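Local coordinates for cell wall surface anchor family protein (Streptococcus pneumoniae, PDB 4OQ1), which serves as an ancillary pilin of the pneumococcal pilus, probably anchoring the fibre to the cell wall, at residues A[52-63]-A[105-113]. The protein carries 3 engineered substitutions. Residues are numbered along the deposited sequence; the frame is centred on the assembly and turned at random.
Sequences LQVWKLDDSYSY and NGLYYVRSI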
ATOM      1  N   LEU A  52      27.496  -4.616 -19.016  1.00 24.81           N
ATOM      2  CA  LEU A  52      26.565  -5.276 -19.974  1.00 19.01           C
ATOM      3  C   LEU A  52      27.159  -6.578 -20.498  1.00 21.48           C
ATOM      4  O   LEU A  52      28.206  -6.581 -21.118  1.00 23.85           O
ATOM      5  CB  LEU A  52      26.251  -4.327 -21.081  1.00 18.54           C
ATOM      6  CG  LEU A  52      25.186  -4.895 -22.020  1.00 16.77           C
ATOM      7  CD1 LEU A  52      23.739  -4.827 -21.435  1.00 18.55           C
ATOM      8  CD2 LEU A  52      25.289  -4.184 -23.330  1.00 18.46           C
ATOM      9  N   GLN A  53      26.571  -7.709 -20.152  1.00 22.21           N
ATOM     10  CA  GLN A  53      26.997  -8.979 -20.655  1.00 22.48           C
ATOM     11  C   GLN A  53      26.521  -9.163 -22.097  1.00 22.92           C
ATOM     12  O   GLN A  53      25.306  -8.900 -22.393  1.00 19.92           O
ATOM     13  CB  GLN A  53      26.382 -10.121 -19.837  1.00 25.49           C
ATOM     14  CG  GLN A  53      26.779 -10.093 -18.359  1.00 30.82           C
ATOM     15  CD  GLN A  53      28.274 -10.200 -18.162  1.00 30.30           C
ATOM     16  OE1 GLN A  53      28.980 -10.958 -18.833  1.00 32.17           O
ATOM     17  NE2 GLN A  53      28.760  -9.396 -17.276  1.00 36.04           N
ATOM     18  N   VAL A  54      27.431  -9.584 -22.976  1.00 19.33           N
ATOM     19  CA  VAL A  54      27.101  -9.856 -24.365  1.00 22.00           C
ATOM     20  C   VAL A  54      27.738 -11.154 -24.912  1.00 23.31           C
ATOM     21  O   VAL A  54      28.701 -11.713 -24.348  1.00 20.71           O
ATOM     22  CB  VAL A  54      27.465  -8.674 -25.294  1.00 22.64           C
ATOM     23  CG1 VAL A  54      26.907  -7.370 -24.815  1.00 21.81           C
ATOM     24  CG2 VAL A  54      28.984  -8.565 -25.503  1.00 25.63           C
ATOM     25  N   TRP A  55      27.223 -11.614 -26.030  1.00 16.73           N
ATOM     26  CA  TRP A  55      27.889 -12.596 -26.811  1.00 17.28           C
ATOM     27  C   TRP A  55      28.208 -11.993 -28.117  1.00 20.49           C
ATOM     28  O   TRP A  55      27.300 -11.493 -28.792  1.00 18.98           O
ATOM     29  CB  TRP A  55      26.962 -13.768 -27.049  1.00 18.87           C
ATOM     30  CG  TRP A  55      26.649 -14.610 -25.839  1.00 19.53           C
ATOM     31  CD1 TRP A  55      27.248 -15.811 -25.496  1.00 20.40           C
ATOM     32  CD2 TRP A  55      25.735 -14.328 -24.815  1.00 19.74           C
ATOM     33  NE1 TRP A  55      26.738 -16.296 -24.343  1.00 18.44           N
ATOM     34  CE2 TRP A  55      25.829 -15.412 -23.861  1.00 20.56           C
ATOM     35  CE3 TRP A  55      24.892 -13.271 -24.550  1.00 19.09           C
ATOM     36  CZ2 TRP A  55      25.035 -15.474 -22.753  1.00 19.86           C
ATOM     37  CZ3 TRP A  55      24.090 -13.300 -23.422  1.00 19.88           C
ATOM     38  CH2 TRP A  55      24.175 -14.406 -22.529  1.00 20.14           C
ATOM     39  N   LYS A  56      29.433 -12.141 -28.570  1.00 19.77           N
ATOM     40  CA  LYS A  56      29.843 -11.620 -29.897  1.00 21.88           C
ATOM     41  C   LYS A  56      29.728 -12.739 -30.915  1.00 21.89           C
ATOM     42  O   LYS A  56      30.303 -13.839 -30.729  1.00 22.22           O
ATOM     43  CB  LYS A  56      31.297 -11.110 -29.816  1.00 23.15           C
ATOM     44  CG  LYS A  56      31.847 -10.488 -31.135  1.00 25.65           C
ATOM     45  CD  LYS A  56      33.358 -10.088 -31.040  1.00 27.08           C
ATOM     46  CE  LYS A  56      33.791  -9.285 -32.256  1.00 28.67           C
ATOM     47  NZ  LYS A  56      33.518  -9.928 -33.569  1.00 29.88           N
ATOM     48  N   LEU A  57      28.894 -12.519 -31.918  1.00 19.43           N
ATOM     49  CA  LEU A  57      28.539 -13.562 -32.860  1.00 19.43           C
ATOM     50  C   LEU A  57      29.636 -13.717 -33.926  1.00 22.35           C
ATOM     51  O   LEU A  57      30.284 -12.788 -34.227  1.00 22.22           O
ATOM     52  CB  LEU A  57      27.162 -13.317 -33.542  1.00 18.59           C
ATOM     53  CG  LEU A  57      25.889 -12.987 -32.769  1.00 21.44           C
ATOM     54  CD1 LEU A  57      24.585 -12.916 -33.625  1.00 21.62           C
ATOM     55  CD2 LEU A  57      25.654 -13.993 -31.722  1.00 23.73           C
ATOM     56  N   ASP A  58      29.842 -14.950 -34.413  1.00 27.11           N
ATOM     57  CA  ASP A  58      30.772 -15.256 -35.500  1.00 28.82           C
ATOM     58  C   ASP A  58      30.214 -14.814 -36.830  1.00 29.45           C
ATOM     59  O   ASP A  58      29.074 -14.487 -36.949  1.00 27.54           O
ATOM     60  CB  ASP A  58      31.067 -16.756 -35.543  1.00 32.19           C
ATOM     61  CG  ASP A  58      29.842 -17.628 -35.896  1.00 33.21           C
ATOM     62  OD1 ASP A  58      29.157 -17.392 -36.895  1.00 36.81           O
ATOM     63  OD2 ASP A  58      29.538 -18.615 -35.184  1.00 38.36           O
ATOM     64  N   ASP A  59      31.013 -14.895 -37.866  1.00 34.65           N
ATOM     65  CA  ASP A  59      30.613 -14.414 -39.186  1.00 37.01           C
ATOM     66  C   ASP A  59      29.527 -15.170 -39.886  1.00 31.10           C
ATOM     67  O   ASP A  59      28.946 -14.691 -40.827  1.00 32.80           O
ATOM     68  CB  ASP A  59      31.822 -14.392 -40.075  1.00 48.15           C
ATOM     69  CG  ASP A  59      32.877 -13.497 -39.541  1.00 52.89           C
ATOM     70  OD1 ASP A  59      32.520 -12.466 -38.903  1.00 54.27           O
ATOM     71  OD2 ASP A  59      34.037 -13.870 -39.747  1.00 53.16           O
ATOM     72  N   SER A  60      29.211 -16.363 -39.453  1.00 31.63           N
ATOM     73  CA  SER A  60      28.000 -16.972 -40.039  1.00 35.25           C
ATOM     74  C   SER A  60      26.685 -16.218 -39.731  1.00 41.83           C
ATOM     75  O   SER A  60      25.605 -16.597 -40.267  1.00 36.37           O
ATOM     76  CB  SER A  60      27.859 -18.397 -39.572  1.00 37.05           C
ATOM     77  OG  SER A  60      27.505 -18.403 -38.210  1.00 46.92           O
ATOM     78  N   TYR A  61      26.755 -15.146 -38.912  1.00 38.46           N
ATOM     79  CA  TYR A  61      25.547 -14.371 -38.586  1.00 31.76           C
ATOM     80  C   TYR A  61      25.547 -13.026 -39.212  1.00 24.20           C
ATOM     81  O   TYR A  61      26.542 -12.346 -39.258  1.00 25.51           O
ATOM     82  CB  TYR A  61      25.385 -14.253 -37.074  1.00 28.23           C
ATOM     83  CG  TYR A  61      25.063 -15.612 -36.423  1.00 26.90           C
ATOM     84  CD1 TYR A  61      23.773 -15.912 -36.025  1.00 30.16           C
ATOM     85  CD2 TYR A  61      26.060 -16.520 -36.102  1.00 29.89           C
ATOM     86  CE1 TYR A  61      23.459 -17.132 -35.390  1.00 31.98           C
ATOM     87  CE2 TYR A  61      25.754 -17.766 -35.522  1.00 27.16           C
ATOM     88  CZ  TYR A  61      24.460 -18.055 -35.159  1.00 31.81           C
ATOM     89  OH  TYR A  61      24.074 -19.249 -34.531  1.00 34.51           O
ATOM     90  N   SER A  62      24.384 -12.691 -39.728  1.00 25.27           N
ATOM     91  CA  SER A  62      24.125 -11.416 -40.304  1.00 21.53           C
ATOM     92  C   SER A  62      23.068 -10.573 -39.512  1.00 19.18           C
ATOM     93  O   SER A  62      22.021 -11.046 -39.206  1.00 21.35           O
ATOM     94  CB  SER A  62      23.631 -11.631 -41.722  1.00 25.73           C
ATOM     95  OG  SER A  62      23.296 -10.350 -42.229  1.00 24.35           O
ATOM     96  N   TYR A  63      23.305  -9.278 -39.359  1.00 20.38           N
ATOM     97  CA  TYR A  63      22.372  -8.314 -38.757  1.00 21.77           C
ATOM     98  C   TYR A  63      21.108  -8.235 -39.600  1.00 23.48           C
ATOM     99  O   TYR A  63      20.062  -7.940 -39.068  1.00 21.44           O
ATOM    100  CB  TYR A  63      22.991  -6.907 -38.627  1.00 21.30           C
ATOM    101  CG  TYR A  63      22.154  -5.937 -37.812  1.00 24.87           C
ATOM    102  CD1 TYR A  63      21.983  -6.125 -36.423  1.00 25.98           C
ATOM    103  CD2 TYR A  63      21.607  -4.788 -38.408  1.00 27.28           C
ATOM    104  CE1 TYR A  63      21.223  -5.274 -35.669  1.00 27.79           C
ATOM    105  CE2 TYR A  63      20.814  -3.909 -37.651  1.00 26.83           C
ATOM    106  CZ  TYR A  63      20.671  -4.127 -36.301  1.00 27.34           C
ATOM    107  OH  TYR A  63      19.895  -3.287 -35.539  1.00 25.99           O
ATOM    108  N   ASN A 105      34.321  -3.259 -32.964  1.00 29.27           N
ATOM    109  CA  ASN A 105      33.426  -3.624 -34.046  1.00 26.86           C
ATOM    110  C   ASN A 105      32.902  -5.088 -33.858  1.00 25.13           C
ATOM    111  O   ASN A 105      33.646  -5.931 -33.379  1.00 23.26           O
ATOM    112  CB  ASN A 105      34.198  -3.613 -35.336  1.00 32.55           C
ATOM    113  CG  ASN A 105      34.239  -2.265 -35.927  1.00 33.10           C
ATOM    114  OD1 ASN A 105      33.921  -1.286 -35.266  1.00 34.08           O
ATOM    115  ND2 ASN A 105      34.544  -2.207 -37.179  1.00 39.46           N
ATOM    116  N   GLY A 106      31.653  -5.352 -34.235  1.00 23.91           N
ATOM    117  CA  GLY A 106      31.109  -6.696 -34.098  1.00 22.43           C
ATOM    118  C   GLY A 106      29.593  -6.752 -34.056  1.00 21.44           C
ATOM    119  O   GLY A 106      28.912  -5.732 -34.045  1.00 21.16           O
ATOM    120  N   LEU A 107      29.035  -7.975 -34.063  1.00 22.53           N
ATOM    121  CA  LEU A 107      27.607  -8.160 -34.016  1.00 21.71           C
ATOM    122  C   LEU A 107      27.361  -8.898 -32.694  1.00 19.47           C
ATOM    123  O   LEU A 107      27.964  -9.887 -32.424  1.00 17.89           O
ATOM    124  CB  LEU A 107      27.142  -8.965 -35.205  1.00 24.51           C
ATOM    125  CG  LEU A 107      25.677  -9.382 -35.254  1.00 25.62           C
ATOM    126  CD1 LEU A 107      24.748  -8.198 -35.274  1.00 30.24           C
ATOM    127  CD2 LEU A 107      25.430 -10.287 -36.452  1.00 29.76           C
ATOM    128  N   TYR A 108      26.551  -8.293 -31.857  1.00 20.83           N
ATOM    129  CA  TYR A 108      26.488  -8.623 -30.444  1.00 19.59           C
ATOM    130  C   TYR A 108      25.055  -9.006 -30.051  1.00 17.65           C
ATOM    131  O   TYR A 108      24.126  -8.440 -30.543  1.00 16.01           O
ATOM    132  CB  TYR A 108      26.938  -7.466 -29.682  1.00 20.32           C
ATOM    133  CG  TYR A 108      28.391  -7.146 -29.836  1.00 20.19           C
ATOM    134  CD1 TYR A 108      29.357  -7.801 -29.121  1.00 18.49           C
ATOM    135  CD2 TYR A 108      28.765  -6.013 -30.596  1.00 19.97           C
ATOM    136  CE1 TYR A 108      30.702  -7.466 -29.247  1.00 20.48           C
ATOM    137  CE2 TYR A 108      30.093  -5.622 -30.708  1.00 20.66           C
ATOM    138  CZ  TYR A 108      31.068  -6.354 -30.048  1.00 23.02           C
ATOM    139  OH  TYR A 108      32.364  -5.966 -30.155  1.00 22.87           O
ATOM    140  N   TYR A 109      24.895 -10.059 -29.232  1.00 15.63           N
ATOM    141  CA  TYR A 109      23.605 -10.446 -28.737  1.00 14.23           C
ATOM    142  C   TYR A 109      23.553 -10.108 -27.250  1.00 16.32           C
ATOM    143  O   TYR A 109      24.516 -10.378 -26.503  1.00 14.91           O
ATOM    144  CB  TYR A 109      23.478 -11.997 -28.877  1.00 16.38           C
ATOM    145  CG  TYR A 109      22.294 -12.612 -28.262  1.00 16.18           C
ATOM    146  CD1 TYR A 109      20.996 -12.229 -28.636  1.00 17.49           C
ATOM    147  CD2 TYR A 109      22.424 -13.706 -27.429  1.00 16.44           C
ATOM    148  CE1 TYR A 109      19.863 -12.843 -28.052  1.00 15.78           C
ATOM    149  CE2 TYR A 109      21.330 -14.285 -26.826  1.00 19.06           C
ATOM    150  CZ  TYR A 109      20.036 -13.918 -27.177  1.00 19.42           C
ATOM    151  OH  TYR A 109      18.901 -14.545 -26.684  1.00 20.89           O
ATOM    152  N   VAL A 110      22.420  -9.562 -26.815  1.00 14.96           N
ATOM    153  CA  VAL A 110      22.159  -9.194 -25.375  1.00 15.22           C
ATOM    154  C   VAL A 110      20.902  -9.947 -24.919  1.00 16.02           C
ATOM    155  O   VAL A 110      19.957 -10.118 -25.698  1.00 16.43           O
ATOM    156  CB  VAL A 110      21.912  -7.696 -25.228  1.00 15.30           C
ATOM    157  CG1 VAL A 110      21.552  -7.261 -23.804  1.00 17.56           C
ATOM    158  CG2 VAL A 110      23.110  -6.935 -25.758  1.00 17.22           C
ATOM    159  N   ARG A 111      20.969 -10.474 -23.713  1.00 15.49           N
ATOM    160  CA  ARG A 111      19.845 -11.081 -23.041  1.00 15.64           C
ATOM    161  C   ARG A 111      19.296 -10.335 -21.831  1.00 15.95           C
ATOM    162  O   ARG A 111      18.128 -10.510 -21.456  1.00 17.53           O
ATOM    163  CB  ARG A 111      20.275 -12.449 -22.584  1.00 19.26           C
ATOM    164  CG  ARG A 111      19.927 -13.518 -23.618  1.00 23.32           C
ATOM    165  CD  ARG A 111      20.183 -14.949 -23.159  1.00 24.10           C
ATOM    166  NE  ARG A 111      19.011 -15.551 -22.543  1.00 22.80           N
ATOM    167  CZ  ARG A 111      18.033 -16.131 -23.215  1.00 26.00           C
ATOM    168  NH1 ARG A 111      18.074 -16.163 -24.542  1.00 21.53           N
ATOM    169  NH2 ARG A 111      17.036 -16.716 -22.565  1.00 29.33           N
ATOM    170  N   SER A 112      20.136  -9.532 -21.194  1.00 18.08           N
ATOM    171  CA  SER A 112      19.792  -8.744 -20.034  1.00 19.58           C
ATOM    172  C   SER A 112      20.528  -7.410 -20.029  1.00 21.56           C
ATOM    173  O   SER A 112      21.731  -7.397 -20.253  1.00 21.72           O
ATOM    174  CB  SER A 112      20.351  -9.521 -18.796  1.00 21.33           C
ATOM    175  OG  SER A 112      19.963  -8.902 -17.585  1.00 26.93           O
ATOM    176  N   ILE A 113      19.832  -6.312 -19.763  1.00 23.60           N
ATOM    177  CA  ILE A 113      20.457  -5.005 -19.557  1.00 20.66           C
ATOM    178  C   ILE A 113      20.839  -4.836 -18.073  1.00 23.85           C
ATOM    179  O   ILE A 113      21.903  -4.315 -17.805  1.00 22.59           O
ATOM    180  CB  ILE A 113      19.583  -3.922 -20.014  1.00 22.06           C
ATOM    181  CG1 ILE A 113      19.412  -4.102 -21.511  1.00 18.70           C
ATOM    182  CG2 ILE A 113      20.170  -2.536 -19.698  1.00 21.52           C
ATOM    183  CD1 ILE A 113      18.540  -3.114 -22.214  1.00 20.62           C
TER
HETATM  184  O   HOH W   1      23.049 -10.175 -21.669  1.00 21.04           O
HETATM  185  O   HOH W   2      23.947  -7.672 -18.815  1.00 22.26           O
HETATM  186  O   HOH W   3      30.936 -10.256 -34.395  1.00 20.41           O
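Leu107 crosses Leu57 at a slant and meets Tyr63 where two antiparallel strands, 52-56 and 106-110, pair inside the mixed beta sheet of the N-terminal domain. With CG of Leu107 trans to its own backbone N (chi1 174°), the two methyls are shared out: CD1 lies 3.6 Å from Tyr63 CD1, while CD2 packs against Leu57 CD1 and Tyr61 CB. The chain beyond strand 52-56, turning at Asp58 to Tyr61, thus folds back onto the neighbouring strand. On the same face as Tyr109, Trp55 runs alongside that tyrosine, its CE3 3.8 Å from Tyr109 CD2 and the ring planes inclined at 45°; helix 66-73 touches Leu57, Tyr61 and Tyr109. Tyr108 is on the other face, where its CD1 meets Val54 CG2 and its CE1 the CB and CG of Lys56, while Phe127 of the next strand meets its ring.

Trp55 and Tyr109 exchange two backbone hydrogen bonds, and Leu57 N adds a nearly straight one to Leu107 O (2.8 Å). Past Val110 direct pairing gives way to water: one bridges Gln53 O and Arg111 N, another Gln53 N and Ser112 O. Arg111 bends at chi3 (92°), and its NH1 donates to Tyr109 OH. At the opposite end a water accepts from Lys56 NZ (2.7 Å) and Leu107 N and donates to Leu57 O.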